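Local coordinates for protein carboxylesterase (Uncultured bacterium, PDB 5GMX) that hydrolyses carboxylic ester bonds as a family VIII carboxylesterase of beta-lactamase-like fold and also acts on oxyimino cephalosporins, at residues I90-Y99 and K109-L117. Numbering follows the deposited sequence.
Sequences IDYNARVADY and KDVTVAQLL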
ATOM      1  N   ILE A  90      -4.419 -13.121  15.344  1.00 15.73           N
ATOM      2  CA  ILE A  90      -3.604 -13.786  14.329  1.00 17.76           C
ATOM      3  C   ILE A  90      -2.206 -14.088  14.848  1.00 19.58           C
ATOM      4  O   ILE A  90      -1.558 -13.219  15.423  1.00 20.45           O
ATOM      5  CB  ILE A  90      -3.474 -12.926  13.066  1.00 17.08           C
ATOM      6  CG1 ILE A  90      -4.859 -12.632  12.494  1.00 16.89           C
ATOM      7  CG2 ILE A  90      -2.559 -13.611  12.044  1.00 18.64           C
ATOM      8  CD1 ILE A  90      -4.856 -11.705  11.283  1.00 15.83           C
ATOM      9  N   ASP A  91      -1.755 -15.325  14.655  1.00 17.79           N
ATOM     10  CA  ASP A  91      -0.378 -15.707  14.936  1.00 20.45           C
ATOM     11  C   ASP A  91       0.374 -15.854  13.619  1.00 14.77           C
ATOM     12  O   ASP A  91       0.068 -16.737  12.820  1.00 16.50           O
ATOM     13  CB  ASP A  91      -0.340 -17.008  15.748  1.00 19.36           C
ATOM     14  CG  ASP A  91       1.082 -17.478  16.079  1.00 27.70           C
ATOM     15  OD1 ASP A  91       2.090 -16.928  15.557  1.00 23.82           O
ATOM     16  OD2 ASP A  91       1.186 -18.417  16.896  1.00 27.37           O
ATOM     17  N   TYR A  92       1.392 -15.021  13.418  1.00 17.88           N
ATOM     18  CA  TYR A  92       2.147 -15.038  12.164  1.00 16.48           C
ATOM     19  C   TYR A  92       2.747 -16.409  11.870  1.00 17.94           C
ATOM     20  O   TYR A  92       2.937 -16.773  10.715  1.00 16.82           O
ATOM     21  CB  TYR A  92       3.262 -13.997  12.195  1.00 16.30           C
ATOM     22  CG  TYR A  92       2.780 -12.609  11.912  1.00 13.33           C
ATOM     23  CD1 TYR A  92       2.259 -12.285  10.668  1.00 14.11           C
ATOM     24  CD2 TYR A  92       2.834 -11.620  12.886  1.00 14.29           C
ATOM     25  CE1 TYR A  92       1.811 -11.017  10.401  1.00 16.47           C
ATOM     26  CE2 TYR A  92       2.387 -10.337  12.624  1.00 15.42           C
ATOM     27  CZ  TYR A  92       1.877 -10.042  11.374  1.00 15.45           C
ATOM     28  OH  TYR A  92       1.425  -8.774  11.081  1.00 19.80           O
ATOM     29  N   ASN A  93       3.023 -17.174  12.919  1.00 18.14           N
ATOM     30  CA  ASN A  93       3.633 -18.483  12.760  1.00 17.75           C
ATOM     31  C   ASN A  93       2.609 -19.589  12.530  1.00 18.41           C
ATOM     32  O   ASN A  93       2.980 -20.716  12.233  1.00 18.75           O
ATOM     33  CB  ASN A  93       4.468 -18.829  13.992  1.00 22.43           C
ATOM     34  CG  ASN A  93       5.592 -17.862  14.212  1.00 24.60           C
ATOM     35  OD1 ASN A  93       6.405 -17.629  13.323  1.00 28.75           O
ATOM     36  ND2 ASN A  93       5.631 -17.267  15.395  1.00 21.10           N
ATOM     37  N   ALA A  94       1.326 -19.272  12.691  1.00 18.03           N
ATOM     38  CA  ALA A  94       0.273 -20.267  12.512  1.00 17.38           C
ATOM     39  C   ALA A  94      -0.036 -20.506  11.040  1.00 17.44           C
ATOM     40  O   ALA A  94       0.199 -19.636  10.202  1.00 15.12           O
ATOM     41  CB  ALA A  94      -0.995 -19.836  13.251  1.00 18.42           C
ATOM     42  N   ARG A  95      -0.561 -21.690  10.737  1.00 13.18           N
ATOM     43  CA  ARG A  95      -0.981 -22.024   9.387  1.00 17.03           C
ATOM     44  C   ARG A  95      -2.170 -21.173   8.981  1.00 16.54           C
ATOM     45  O   ARG A  95      -3.096 -20.991   9.772  1.00 16.60           O
ATOM     46  CB  ARG A  95      -1.356 -23.506   9.279  1.00 15.44           C
ATOM     47  CG  ARG A  95      -0.244 -24.494   9.628  1.00 18.75           C
ATOM     48  CD  ARG A  95      -0.814 -25.912   9.798  1.00 23.75           C
ATOM     49  NE  ARG A  95       0.238 -26.925   9.875  1.00 26.36           N
ATOM     50  CZ  ARG A  95       0.985 -27.151  10.950  1.00 30.03           C
ATOM     51  NH1 ARG A  95       0.809 -26.431  12.052  1.00 35.04           N
ATOM     52  NH2 ARG A  95       1.917 -28.094  10.921  1.00 34.99           N
ATOM     53  N   VAL A  96      -2.147 -20.669   7.747  1.00 13.54           N
ATOM     54  CA  VAL A  96      -3.300 -19.980   7.172  1.00 15.25           C
ATOM     55  C   VAL A  96      -4.574 -20.814   7.355  1.00 16.63           C
ATOM     56  O   VAL A  96      -5.640 -20.274   7.679  1.00 15.21           O
ATOM     57  CB  VAL A  96      -3.107 -19.692   5.659  1.00 14.48           C
ATOM     58  CG1 VAL A  96      -4.346 -19.006   5.081  1.00 13.53           C
ATOM     59  CG2 VAL A  96      -1.875 -18.846   5.420  1.00 15.33           C
ATOM     60  N   ALA A  97      -4.452 -22.132   7.164  1.00 14.95           N
ATOM     61  CA  ALA A  97      -5.610 -23.027   7.201  1.00 18.08           C
ATOM     62  C   ALA A  97      -6.243 -23.124   8.590  1.00 21.06           C
ATOM     63  O   ALA A  97      -7.393 -23.542   8.716  1.00 23.28           O
ATOM     64  CB  ALA A  97      -5.221 -24.428   6.698  1.00 15.73           C
ATOM     65  N   ASP A  98      -5.510 -22.726   9.626  1.00 19.57           N
ATOM     66  CA  ASP A  98      -6.094 -22.633  10.967  1.00 21.09           C
ATOM     67  C   ASP A  98      -7.258 -21.641  10.993  1.00 21.16           C
ATOM     68  O   ASP A  98      -8.235 -21.836  11.710  1.00 21.15           O
ATOM     69  CB  ASP A  98      -5.037 -22.215  11.994  1.00 22.95           C
ATOM     70  CG  ASP A  98      -4.088 -23.345  12.353  1.00 30.77           C
ATOM     71  OD1 ASP A  98      -4.196 -24.432  11.738  1.00 27.51           O
ATOM     72  OD2 ASP A  98      -3.227 -23.145  13.246  1.00 33.23           O
ATOM     73  N   TYR A  99      -7.144 -20.581  10.199  1.00 22.75           N
ATOM     74  CA  TYR A  99      -8.163 -19.535  10.149  1.00 18.77           C
ATOM     75  C   TYR A  99      -9.047 -19.638   8.909  1.00 20.80           C
ATOM     76  O   TYR A  99     -10.170 -19.132   8.885  1.00 19.85           O
ATOM     77  CB  TYR A  99      -7.513 -18.158  10.177  1.00 18.07           C
ATOM     78  CG  TYR A  99      -6.464 -17.985  11.242  1.00 19.88           C
ATOM     79  CD1 TYR A  99      -6.816 -17.913  12.583  1.00 16.81           C
ATOM     80  CD2 TYR A  99      -5.123 -17.829  10.903  1.00 19.59           C
ATOM     81  CE1 TYR A  99      -5.855 -17.741  13.568  1.00 18.65           C
ATOM     82  CE2 TYR A  99      -4.153 -17.646  11.881  1.00 20.23           C
ATOM     83  CZ  TYR A  99      -4.529 -17.597  13.210  1.00 19.91           C
ATOM     84  OH  TYR A  99      -3.580 -17.411  14.190  1.00 20.24           O
ATOM     85  N   LYS A 109      -1.502 -26.823   2.983  1.00 20.36           N
ATOM     86  CA  LYS A 109      -1.953 -27.084   4.355  1.00 24.79           C
ATOM     87  C   LYS A 109      -0.948 -26.623   5.410  1.00 18.46           C
ATOM     88  O   LYS A 109      -1.294 -26.499   6.573  1.00 21.56           O
ATOM     89  CB  LYS A 109      -2.239 -28.578   4.570  1.00 22.09           C
ATOM     90  CG  LYS A 109      -0.992 -29.445   4.641  1.00 28.07           C
ATOM     91  CD  LYS A 109      -1.313 -30.904   4.993  1.00 31.51           C
ATOM     92  CE  LYS A 109      -0.024 -31.733   5.084  1.00 37.55           C
ATOM     93  NZ  LYS A 109      -0.208 -33.039   5.780  1.00 53.32           N
ATOM     94  N   ASP A 110       0.297 -26.376   5.020  1.00 21.03           N
ATOM     95  CA  ASP A 110       1.286 -25.977   6.017  1.00 26.07           C
ATOM     96  C   ASP A 110       1.809 -24.554   5.834  1.00 20.23           C
ATOM     97  O   ASP A 110       2.628 -24.096   6.621  1.00 18.86           O
ATOM     98  CB  ASP A 110       2.444 -26.975   6.030  1.00 23.77           C
ATOM     99  CG  ASP A 110       2.056 -28.307   6.677  1.00 34.05           C
ATOM    100  OD1 ASP A 110       1.416 -28.292   7.759  1.00 28.52           O
ATOM    101  OD2 ASP A 110       2.370 -29.368   6.093  1.00 33.74           O
ATOM    102  N   VAL A 111       1.305 -23.854   4.823  1.00 17.82           N
ATOM    103  CA  VAL A 111       1.648 -22.444   4.619  1.00 14.53           C
ATOM    104  C   VAL A 111       1.259 -21.588   5.826  1.00 14.02           C
ATOM    105  O   VAL A 111       0.106 -21.603   6.251  1.00 18.47           O
ATOM    106  CB  VAL A 111       0.951 -21.871   3.364  1.00 16.08           C
ATOM    107  CG1 VAL A 111       1.244 -20.378   3.217  1.00 18.04           C
ATOM    108  CG2 VAL A 111       1.374 -22.635   2.106  1.00 18.11           C
ATOM    109  N   THR A 112       2.215 -20.836   6.364  1.00 14.61           N
ATOM    110  CA  THR A 112       1.957 -19.964   7.510  1.00 13.87           C
ATOM    111  C   THR A 112       1.526 -18.553   7.094  1.00 13.04           C
ATOM    112  O   THR A 112       1.708 -18.155   5.945  1.00 13.19           O
ATOM    113  CB  THR A 112       3.183 -19.853   8.390  1.00 13.45           C
ATOM    114  OG1 THR A 112       4.169 -19.086   7.698  1.00 17.61           O
ATOM    115  CG2 THR A 112       3.744 -21.253   8.702  1.00 15.68           C
ATOM    116  N   VAL A 113       0.951 -17.803   8.028  1.00 13.89           N
ATOM    117  CA  VAL A 113       0.498 -16.444   7.735  1.00 12.22           C
ATOM    118  C   VAL A 113       1.679 -15.554   7.341  1.00 12.57           C
ATOM    119  O   VAL A 113       1.586 -14.765   6.400  1.00 14.72           O
ATOM    120  CB  VAL A 113      -0.267 -15.843   8.937  1.00 16.71           C
ATOM    121  CG1 VAL A 113      -0.606 -14.351   8.702  1.00 10.71           C
ATOM    122  CG2 VAL A 113      -1.528 -16.660   9.195  1.00 13.32           C
ATOM    123  N   ALA A 114       2.809 -15.732   8.021  1.00 15.88           N
ATOM    124  CA  ALA A 114       4.027 -14.992   7.696  1.00 16.50           C
ATOM    125  C   ALA A 114       4.491 -15.262   6.259  1.00 15.88           C
ATOM    126  O   ALA A 114       4.924 -14.344   5.564  1.00 12.88           O
ATOM    127  CB  ALA A 114       5.143 -15.341   8.687  1.00 14.53           C
ATOM    128  N   GLN A 115       4.375 -16.510   5.807  1.00 14.50           N
ATOM    129  CA  GLN A 115       4.737 -16.857   4.428  1.00 12.88           C
ATOM    130  C   GLN A 115       3.765 -16.273   3.395  1.00 14.09           C
ATOM    131  O   GLN A 115       4.181 -15.799   2.338  1.00 13.07           O
ATOM    132  CB  GLN A 115       4.813 -18.376   4.258  1.00 14.49           C
ATOM    133  CG  GLN A 115       6.011 -19.010   4.934  1.00 17.72           C
ATOM    134  CD  GLN A 115       5.969 -20.531   4.878  1.00 19.56           C
ATOM    135  OE1 GLN A 115       4.911 -21.130   4.685  1.00 20.58           O
ATOM    136  NE2 GLN A 115       7.125 -21.160   5.048  1.00 20.42           N
ATOM    137  N   LEU A 116       2.470 -16.336   3.693  1.00 10.98           N
ATOM    138  CA  LEU A 116       1.454 -15.729   2.840  1.00 14.05           C
ATOM    139  C   LEU A 116       1.704 -14.223   2.678  1.00 14.48           C
ATOM    140  O   LEU A 116       1.621 -13.682   1.574  1.00 13.00           O
ATOM    141  CB  LEU A 116       0.051 -15.960   3.421  1.00 13.70           C
ATOM    142  CG  LEU A 116      -1.160 -15.548   2.577  1.00 15.81           C
ATOM    143  CD1 LEU A 116      -1.410 -16.545   1.465  1.00 13.44           C
ATOM    144  CD2 LEU A 116      -2.409 -15.363   3.428  1.00 16.38           C
ATOM    145  N   LEU A 117       2.015 -13.552   3.782  1.00 14.62           N
ATOM    146  CA  LEU A 117       2.194 -12.099   3.765  1.00 17.87           C
ATOM    147  C   LEU A 117       3.515 -11.648   3.160  1.00 18.68           C
ATOM    148  O   LEU A 117       3.660 -10.469   2.848  1.00 13.66           O
ATOM    149  CB  LEU A 117       2.087 -11.533   5.178  1.00 12.94           C
ATOM    150  CG  LEU A 117       0.671 -11.460   5.722  1.00 15.57           C
ATOM    151  CD1 LEU A 117       0.723 -11.081   7.184  1.00 20.58           C
ATOM    152  CD2 LEU A 117      -0.075 -10.412   4.930  1.00 21.39           C
TER
HETATM  153  O   HOH W   1      -2.198 -23.067   5.598  1.00 16.60           O
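Arg95 and Thr112 form a single beta bridge, their CA atoms 4.0 Å apart, where Val113 N donates to Ala94 O and Val96 N to Val111 O, each at 2.9 Å. Ala114 N bonds Tyr92 O at 2.9 Å, so the type I turn from Asp91 to Ala94 presents two carbonyls to the first turn of helix 113-117. Thr112 and Gln115 close that helix start with a capping box. A water accepts from Ala97 N and donates to Val111 O, giving this carbonyl a second partner. Val113 is the central apolar side chain. Its CG1, anti to the backbone N (chi1 173°), meets Ile90 CG2 and Tyr92 CD1, while CG2 touches the edge of the Tyr99 ring. Leu117 CD1 lies in the plane of the Tyr92 ring, 3.4 Å from CE1. Val96 CG2 packs on Val111 CG1 and Leu116 CB. Arg95 and Asp110 are both exposed. The Arg95 chain, extended from CG to NE, runs alongside Asp110, and Arg95 NE donates to Asp110 OD1 at 2.8 Å in a salt bridge. The guanidinium and carboxylate planes are 66° apart. Within this beta-lactamase-like fold, Ile90, Tyr92 and Leu117 pack against helix 72-86, and Leu116 and Leu117 against helix 165-175.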